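Local structure of D-3-phosphoglycerate dehydrogenase (Sulfolobus tokodaii, 2EKL) at the interface of chains A and B. The protein probably catalyses the NAD-dependent oxidation of D-3-phosphoglycerate, the step that opens the phosphorylated route to serine. Coordinates in Å, arbitrary orientation; residue numbers count along the deposited sequence, not the author numbering. Chains: chain A/B, D-3-phosphoglycerate dehydrogenase.

Contact 1: the interface of chains A and B. Residues chain A 118, 138-141, 164; chain B 103-104, 107, 288, 290.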
ATOM      1  N   ARG A 118      -5.509  -1.002  -7.156  1.00 14.39           N
ATOM      2  CA  ARG A 118      -4.882  -0.241  -8.227  1.00 14.61           C
ATOM      3  C   ARG A 118      -4.024  -1.019  -9.213  1.00 15.27           C
ATOM      4  O   ARG A 118      -3.339  -0.414 -10.040  1.00 16.14           O
ATOM      5  CB  ARG A 118      -4.058   0.886  -7.599  1.00 14.64           C
ATOM      6  CG  ARG A 118      -4.916   1.823  -6.759  1.00 11.92           C
ATOM      7  CD  ARG A 118      -5.836   2.643  -7.657  1.00 12.22           C
ATOM      8  NE  ARG A 118      -5.114   3.743  -8.296  1.00 12.10           N
ATOM      9  CZ  ARG A 118      -4.843   4.903  -7.701  1.00 13.05           C
ATOM     10  NH1 ARG A 118      -5.236   5.121  -6.448  1.00 13.73           N
ATOM     11  NH2 ARG A 118      -4.178   5.846  -8.358  1.00 12.38           N
ATOM     12  N   LEU A 138      -9.381   1.120  -8.883  1.00 14.41           N
ATOM     13  CA  LEU A 138     -10.488   1.645  -8.087  1.00 15.77           C
ATOM     14  C   LEU A 138     -10.028   2.523  -6.927  1.00 15.99           C
ATOM     15  O   LEU A 138      -9.014   2.240  -6.286  1.00 16.18           O
ATOM     16  CB  LEU A 138     -11.313   0.485  -7.524  1.00 15.58           C
ATOM     17  CG  LEU A 138     -11.977  -0.456  -8.534  1.00 15.46           C
ATOM     18  CD1 LEU A 138     -12.670  -1.593  -7.796  1.00 16.24           C
ATOM     19  CD2 LEU A 138     -12.978   0.323  -9.375  1.00 18.30           C
ATOM     20  N   GLU A 139     -10.791   3.577  -6.656  1.00 15.24           N
ATOM     21  CA  GLU A 139     -10.501   4.492  -5.552  1.00 15.27           C
ATOM     22  C   GLU A 139     -11.121   3.901  -4.276  1.00 16.02           C
ATOM     23  O   GLU A 139     -12.136   3.198  -4.336  1.00 17.94           O
ATOM     24  CB  GLU A 139     -11.090   5.872  -5.859  1.00 14.07           C
ATOM     25  CG  GLU A 139     -10.796   6.937  -4.820  1.00 15.65           C
ATOM     26  CD  GLU A 139     -11.249   8.309  -5.274  1.00 17.00           C
ATOM     27  OE1 GLU A 139     -10.462   8.993  -5.967  1.00 18.55           O
ATOM     28  OE2 GLU A 139     -12.398   8.697  -4.953  1.00 17.73           O
ATOM     29  N   LEU A 140     -10.526   4.188  -3.123  1.00 13.32           N
ATOM     30  CA  LEU A 140     -11.010   3.623  -1.868  1.00 15.65           C
ATOM     31  C   LEU A 140     -11.798   4.558  -0.965  1.00 15.83           C
ATOM     32  O   LEU A 140     -12.697   4.112  -0.243  1.00 16.01           O
ATOM     33  CB  LEU A 140      -9.828   3.036  -1.087  1.00 16.36           C
ATOM     34  CG  LEU A 140      -9.132   1.886  -1.821  1.00 13.48           C
ATOM     35  CD1 LEU A 140      -7.776   1.586  -1.182  1.00 14.85           C
ATOM     36  CD2 LEU A 140     -10.029   0.658  -1.793  1.00 16.80           C
ATOM     37  N   ALA A 141     -11.459   5.840  -0.999  1.00 14.76           N
ATOM     38  CA  ALA A 141     -12.133   6.831  -0.171  1.00 15.91           C
ATOM     39  C   ALA A 141     -13.640   6.790  -0.391  1.00 16.10           C
ATOM     40  O   ALA A 141     -14.104   6.628  -1.519  1.00 16.60           O
ATOM     41  CB  ALA A 141     -11.595   8.225  -0.490  1.00 16.75           C
ATOM     42  N   MET A 164      -8.409   6.884   5.898  1.00 14.21           N
ATOM     43  CA  MET A 164      -8.380   6.933   4.441  1.00 14.52           C
ATOM     44  C   MET A 164      -9.757   7.342   3.911  1.00 16.55           C
ATOM     45  O   MET A 164      -9.995   7.343   2.706  1.00 17.08           O
ATOM     46  CB  MET A 164      -7.989   5.562   3.873  1.00 15.45           C
ATOM     47  CG  MET A 164      -6.559   5.145   4.213  1.00 14.31           C
ATOM     48  SD  MET A 164      -6.175   3.467   3.633  1.00 14.21           S
ATOM     49  CE  MET A 164      -6.321   3.667   1.866  1.00 12.42           C
TER
ATOM     50  N   ASP B 103      -7.856  11.943  -3.760  1.00 14.16           N
ATOM     51  CA  ASP B 103      -7.862  10.687  -3.007  1.00 15.25           C
ATOM     52  C   ASP B 103      -7.181   9.524  -3.716  1.00 14.51           C
ATOM     53  O   ASP B 103      -6.572   8.670  -3.070  1.00 14.91           O
ATOM     54  CB  ASP B 103      -9.291  10.289  -2.606  1.00 14.41           C
ATOM     55  CG  ASP B 103      -9.886  11.217  -1.552  1.00 19.16           C
ATOM     56  OD1 ASP B 103      -9.121  11.777  -0.733  1.00 17.83           O
ATOM     57  OD2 ASP B 103     -11.126  11.374  -1.532  1.00 18.85           O
ATOM     58  N   SER B 104      -7.281   9.476  -5.038  1.00 14.39           N
ATOM     59  CA  SER B 104      -6.631   8.397  -5.773  1.00 14.27           C
ATOM     60  C   SER B 104      -5.111   8.549  -5.701  1.00 14.84           C
ATOM     61  O   SER B 104      -4.386   7.561  -5.581  1.00 14.67           O
ATOM     62  CB  SER B 104      -7.106   8.383  -7.226  1.00 13.44           C
ATOM     63  OG  SER B 104      -8.434   7.883  -7.293  1.00 14.77           O
ATOM     64  N   GLU B 107      -3.965   7.617  -2.095  1.00 12.23           N
ATOM     65  CA  GLU B 107      -3.946   6.181  -1.897  1.00 12.94           C
ATOM     66  C   GLU B 107      -2.745   5.525  -2.564  1.00 11.40           C
ATOM     67  O   GLU B 107      -2.103   4.656  -1.973  1.00 11.90           O
ATOM     68  CB  GLU B 107      -5.268   5.580  -2.394  1.00 11.29           C
ATOM     69  CG  GLU B 107      -6.431   5.890  -1.444  1.00 12.42           C
ATOM     70  CD  GLU B 107      -7.789   5.894  -2.124  1.00 15.04           C
ATOM     71  OE1 GLU B 107      -7.952   5.219  -3.161  1.00 13.98           O
ATOM     72  OE2 GLU B 107      -8.704   6.567  -1.602  1.00 14.57           O
ATOM     73  N   THR B 288      -8.193   5.942 -11.727  1.00 17.53           N
ATOM     74  CA  THR B 288      -9.208   5.118 -11.078  1.00 16.55           C
ATOM     75  C   THR B 288     -10.516   5.478 -11.768  1.00 16.37           C
ATOM     76  O   THR B 288     -10.650   6.568 -12.325  1.00 16.84           O
ATOM     77  CB  THR B 288      -9.354   5.397  -9.565  1.00 17.41           C
ATOM     78  OG1 THR B 288      -9.730   6.765  -9.356  1.00 17.79           O
ATOM     79  CG2 THR B 288      -8.053   5.094  -8.836  1.00 15.92           C
ATOM     80  N   GLU B 290     -13.342   6.144 -10.433  1.00 15.94           N
ATOM     81  CA  GLU B 290     -13.928   7.271  -9.713  1.00 16.81           C
ATOM     82  C   GLU B 290     -13.275   8.614 -10.034  1.00 16.66           C
ATOM     83  O   GLU B 290     -13.973   9.601 -10.287  1.00 16.91           O
ATOM     84  CB  GLU B 290     -13.874   7.016  -8.199  1.00 16.86           C
ATOM     85  CG  GLU B 290     -14.734   5.851  -7.703  1.00 18.29           C
ATOM     86  CD  GLU B 290     -14.124   4.479  -7.972  1.00 18.62           C
ATOM     87  OE1 GLU B 290     -12.956   4.403  -8.410  1.00 18.13           O
ATOM     88  OE2 GLU B 290     -14.819   3.467  -7.723  1.00 19.04           O
TER
HETATM   89  O   HOH W   1      -8.082   7.712   0.823  1.00 14.25           O
HETATM   90  O   HOH W   2      -6.902   3.398  -4.718  1.00 14.52           O
HETATM   91  O   HOH W   3     -12.756  10.970  -3.584  1.00 20.54           O

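Contact 2: the interface of chains A and B. Residues chain A 121, 123-125, 127-128; chain B 121, 124, 279-281.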
ATOM      1  N   TYR A 121       0.892  -4.241  -9.101  1.00 15.59           N
ATOM      2  CA  TYR A 121       1.840  -5.236  -9.588  1.00 17.53           C
ATOM      3  C   TYR A 121       1.958  -5.176 -11.103  1.00 16.31           C
ATOM      4  O   TYR A 121       3.056  -5.150 -11.651  1.00 17.56           O
ATOM      5  CB  TYR A 121       1.412  -6.644  -9.178  1.00 19.99           C
ATOM      6  CG  TYR A 121       2.353  -7.705  -9.702  1.00 21.84           C
ATOM      7  CD1 TYR A 121       3.684  -7.745  -9.288  1.00 24.32           C
ATOM      8  CD2 TYR A 121       1.924  -8.643 -10.637  1.00 25.51           C
ATOM      9  CE1 TYR A 121       4.568  -8.699  -9.798  1.00 26.89           C
ATOM     10  CE2 TYR A 121       2.799  -9.600 -11.152  1.00 26.05           C
ATOM     11  CZ  TYR A 121       4.113  -9.622 -10.728  1.00 26.82           C
ATOM     12  OH  TYR A 121       4.972 -10.577 -11.227  1.00 27.89           O
ATOM     13  N   SER A 123       1.281  -2.746 -13.093  1.00 17.12           N
ATOM     14  CA  SER A 123       1.917  -1.486 -13.464  1.00 16.17           C
ATOM     15  C   SER A 123       3.426  -1.519 -13.228  1.00 15.97           C
ATOM     16  O   SER A 123       4.205  -1.075 -14.077  1.00 15.27           O
ATOM     17  CB  SER A 123       1.293  -0.337 -12.661  1.00 14.91           C
ATOM     18  OG  SER A 123       1.763   0.931 -13.098  1.00 13.66           O
ATOM     19  N   MET A 124       3.843  -2.050 -12.080  1.00 15.92           N
ATOM     20  CA  MET A 124       5.266  -2.106 -11.765  1.00 15.95           C
ATOM     21  C   MET A 124       6.010  -3.042 -12.709  1.00 16.73           C
ATOM     22  O   MET A 124       7.155  -2.771 -13.087  1.00 16.49           O
ATOM     23  CB  MET A 124       5.482  -2.547 -10.318  1.00 15.29           C
ATOM     24  CG  MET A 124       4.922  -1.579  -9.291  1.00 18.05           C
ATOM     25  SD  MET A 124       5.205  -2.183  -7.615  1.00 21.90           S
ATOM     26  CE  MET A 124       3.923  -3.350  -7.462  1.00 23.93           C
ATOM     27  N   ALA A 125       5.362  -4.137 -13.093  1.00 16.39           N
ATOM     28  CA  ALA A 125       5.984  -5.088 -14.011  1.00 18.25           C
ATOM     29  C   ALA A 125       6.167  -4.404 -15.363  1.00 19.05           C
ATOM     30  O   ALA A 125       7.215  -4.529 -16.002  1.00 17.93           O
ATOM     31  CB  ALA A 125       5.113  -6.325 -14.160  1.00 17.55           C
ATOM     32  N   ALA A 127       6.406  -1.156 -15.972  1.00 17.81           N
ATOM     33  CA  ALA A 127       7.457  -0.151 -15.836  1.00 18.51           C
ATOM     34  C   ALA A 127       8.859  -0.752 -15.947  1.00 19.26           C
ATOM     35  O   ALA A 127       9.696  -0.260 -16.710  1.00 17.57           O
ATOM     36  CB  ALA A 127       7.306   0.588 -14.500  1.00 17.71           C
ATOM     37  N   LYS A 128       9.117  -1.809 -15.184  1.00 17.15           N
ATOM     38  CA  LYS A 128      10.428  -2.447 -15.206  1.00 17.95           C
ATOM     39  C   LYS A 128      10.794  -2.950 -16.603  1.00 20.23           C
ATOM     40  O   LYS A 128      11.976  -3.054 -16.940  1.00 20.96           O
ATOM     41  CB  LYS A 128      10.472  -3.597 -14.198  1.00 18.40           C
ATOM     42  CG  LYS A 128      10.508  -3.140 -12.738  1.00 17.31           C
ATOM     43  CD  LYS A 128      11.844  -2.496 -12.393  1.00 18.53           C
ATOM     44  CE  LYS A 128      11.913  -2.122 -10.913  1.00 18.30           C
ATOM     45  NZ  LYS A 128      13.268  -1.648 -10.510  1.00 18.25           N
TER
ATOM     46  N   TYR B 121       6.959  -5.755  -4.480  1.00 15.59           N
ATOM     47  CA  TYR B 121       7.101  -6.146  -5.877  1.00 17.53           C
ATOM     48  C   TYR B 121       7.932  -7.414  -6.003  1.00 16.31           C
ATOM     49  O   TYR B 121       7.550  -8.354  -6.696  1.00 17.56           O
ATOM     50  CB  TYR B 121       7.762  -5.036  -6.691  1.00 19.99           C
ATOM     51  CG  TYR B 121       7.960  -5.425  -8.137  1.00 21.84           C
ATOM     52  CD1 TYR B 121       6.867  -5.688  -8.962  1.00 24.32           C
ATOM     53  CD2 TYR B 121       9.238  -5.568  -8.671  1.00 25.51           C
ATOM     54  CE1 TYR B 121       7.045  -6.086 -10.290  1.00 26.89           C
ATOM     55  CE2 TYR B 121       9.427  -5.965  -9.996  1.00 26.05           C
ATOM     56  CZ  TYR B 121       8.330  -6.220 -10.795  1.00 26.82           C
ATOM     57  OH  TYR B 121       8.518  -6.598 -12.106  1.00 27.89           O
ATOM     58  N   MET B 124       5.901 -10.357  -4.776  1.00 15.92           N
ATOM     59  CA  MET B 124       4.817 -10.731  -5.676  1.00 15.95           C
ATOM     60  C   MET B 124       5.344 -11.415  -6.932  1.00 16.73           C
ATOM     61  O   MET B 124       4.718 -12.345  -7.450  1.00 16.49           O
ATOM     62  CB  MET B 124       3.986  -9.507  -6.060  1.00 15.29           C
ATOM     63  CG  MET B 124       3.275  -8.856  -4.887  1.00 18.05           C
ATOM     64  SD  MET B 124       2.333  -7.414  -5.425  1.00 21.90           S
ATOM     65  CE  MET B 124       3.594  -6.220  -5.541  1.00 23.93           C
ATOM     66  N   ILE B 279      11.247   1.576  -7.112  1.00 15.59           N
ATOM     67  CA  ILE B 279       9.896   1.058  -7.341  1.00 18.83           C
ATOM     68  C   ILE B 279       9.159   2.089  -8.191  1.00 16.79           C
ATOM     69  O   ILE B 279       9.104   3.264  -7.832  1.00 16.66           O
ATOM     70  CB  ILE B 279       9.128   0.864  -5.999  1.00 19.50           C
ATOM     71  CG1 ILE B 279       9.758  -0.267  -5.178  1.00 24.95           C
ATOM     72  CG2 ILE B 279       7.666   0.542  -6.276  1.00 22.18           C
ATOM     73  CD1 ILE B 279      11.077   0.086  -4.518  1.00 28.23           C
ATOM     74  N   VAL B 280       8.582   1.652  -9.305  1.00 15.71           N
ATOM     75  CA  VAL B 280       7.903   2.579 -10.199  1.00 16.11           C
ATOM     76  C   VAL B 280       6.541   2.133 -10.719  1.00 15.08           C
ATOM     77  O   VAL B 280       6.370   0.991 -11.145  1.00 16.57           O
ATOM     78  CB  VAL B 280       8.775   2.867 -11.463  1.00 15.47           C
ATOM     79  CG1 VAL B 280       8.131   3.972 -12.300  1.00 16.14           C
ATOM     80  CG2 VAL B 280      10.195   3.241 -11.062  1.00 18.56           C
ATOM     81  N   THR B 281       5.567   3.037 -10.672  1.00 14.50           N
ATOM     82  CA  THR B 281       4.262   2.750 -11.247  1.00 13.67           C
ATOM     83  C   THR B 281       4.193   3.679 -12.456  1.00 14.57           C
ATOM     84  O   THR B 281       4.852   4.723 -12.491  1.00 15.65           O
ATOM     85  CB  THR B 281       3.090   2.986 -10.262  1.00 12.70           C
ATOM     86  OG1 THR B 281       3.288   4.201  -9.534  1.00 14.27           O
ATOM     87  CG2 THR B 281       2.992   1.807  -9.283  1.00 13.69           C
TER
HETATM   88  O   HOH W   4       8.444  -0.849 -11.226  1.00 18.03           O

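Contact 1: the interface of chains A and B
B:Glu107 turns both carboxylate oxygens to two successive backbone amides of chain A. OE1 accepts from the N-H of A:Leu140 (OE1 to N, 2.8 Å) and OE2 from that of A:Ala141 (OE2 to N, 2.9 Å); each donor meets the syn side but stands some 33° out of the carboxylate plane. The side chain stays nearly straight past CG (chi2 154°), which carries the two oxygens to the loop of A:Leu140 and A:Ala141. This two-point grip should fix the rotation of the group.

Another amide-to-carboxylate bond joins A:Glu139 N to B:Glu290 OE1 at 2.9 Å, here with the donor above the carboxylate plane. The side chain of A:Glu139, CG anti to its own backbone N, takes the hydroxyl of B:Ser104 on the anti side of OE1 (OG to OE1, 2.7 Å). That hydroxyl is also hydrogen-bonded to B:Thr288 OG1, which is likely to hold it in place. A:Arg118 presents NH1 to the carbonyl O of B:Ser104 at 2.7 Å, the acceptor lying in the guanidinium plane.

Waters extend the polar network. Water 2 links A:Arg118 NH1, A:Leu138 O and B:Glu107 OE1, while water 3 bridges two carboxylates, A:Glu139 OE2 and B:Asp103 OD2, 4.5 Å apart, and would probably ease any repulsion if both are charged.

Apolar cover is modest: the methyl CG2 of B:Thr288 lies over one guanidinium face, toward its rim, 3.4 Å from A:Arg118 CZ, and A:Ala141 CB packs against B:Asp103.

Within the fold, the first turns of helix 102-118 in chain B, with the start of helix 289-309, meet the loop ahead of strand 144-148 and the end of helix 102-118 in chain A.

Contact 2: the interface of chains A and B
B:Tyr121 reaches across the interface of chains A and B onto helix 120-128 of chain A, and its course can be followed atom by atom. CB meets the sulfur of A:Met124 (CB to SD, 3.9 Å). With CG anti to the backbone N (chi1 178°), the tyrosine side chain runs antiparallel to that of A:Met124, and CD1 lies 3.7 Å from A:Met124 CB. Further out, CE1 touches CE1 of A:Tyr121 at 3.6 Å; the two tyrosine side chains are nearly perpendicular. CE2 faces the aliphatic CG of A:Lys128, and the phenol oxygen OH ends 3.5 Å from A:Ala125 CA, a carbon neighbour, so the tip contributes contact and not a bond to chain A. An alanine here would probably strip the cover from A:Met124, A:Ala125 and the stem of A:Lys128, opening a gap between the helices and leaving the A:Tyr121 ring without its mate.

A:Met124 is wedged between this tyrosine and the strand 278-280 region of chain B. Its CG approaches B:Thr281 CG2, its SD approaches B:Ile279 CG2 at 3.9 Å, and in both pairs the side chains run parallel in the same sense. A:Ala127 CB adds a contact to B:Val280.

Direct polar pairing is absent from the patch: N and O atoms of the two sides stay beyond bonding range. Water 4 supplies the polar link, bonded to A:Met124 O and, at 2.8 Å, to B:Val280 O, and to B:Val280 N.

The side chains of A:Met124 and B:Met124, each bent at chi3 (-80°), meet almost squarely, and their CE methyls approach to 3.5 Å, closer than a normal methyl contact.

About 18 Å separates the C-alpha centres of contact 1 and contact 2. They share no residue, yet sequence ties them: helix 102-118, whose end in chain A and start in chain B enter contact 1, leads directly into helix 120-128 of contact 2, and strand 278-280 is followed by the stretch carrying B:Thr288 and B:Glu290. Contact 2 reaches the two-fold axis, where Tyr121 and Met124 each meet their own copy, while its strand part, like contact 1, recurs with the chains exchanged. An apolar centre flanked by directional polar bonds would probably fix subunit alignment, consistent with a dimer, as is usual in this family.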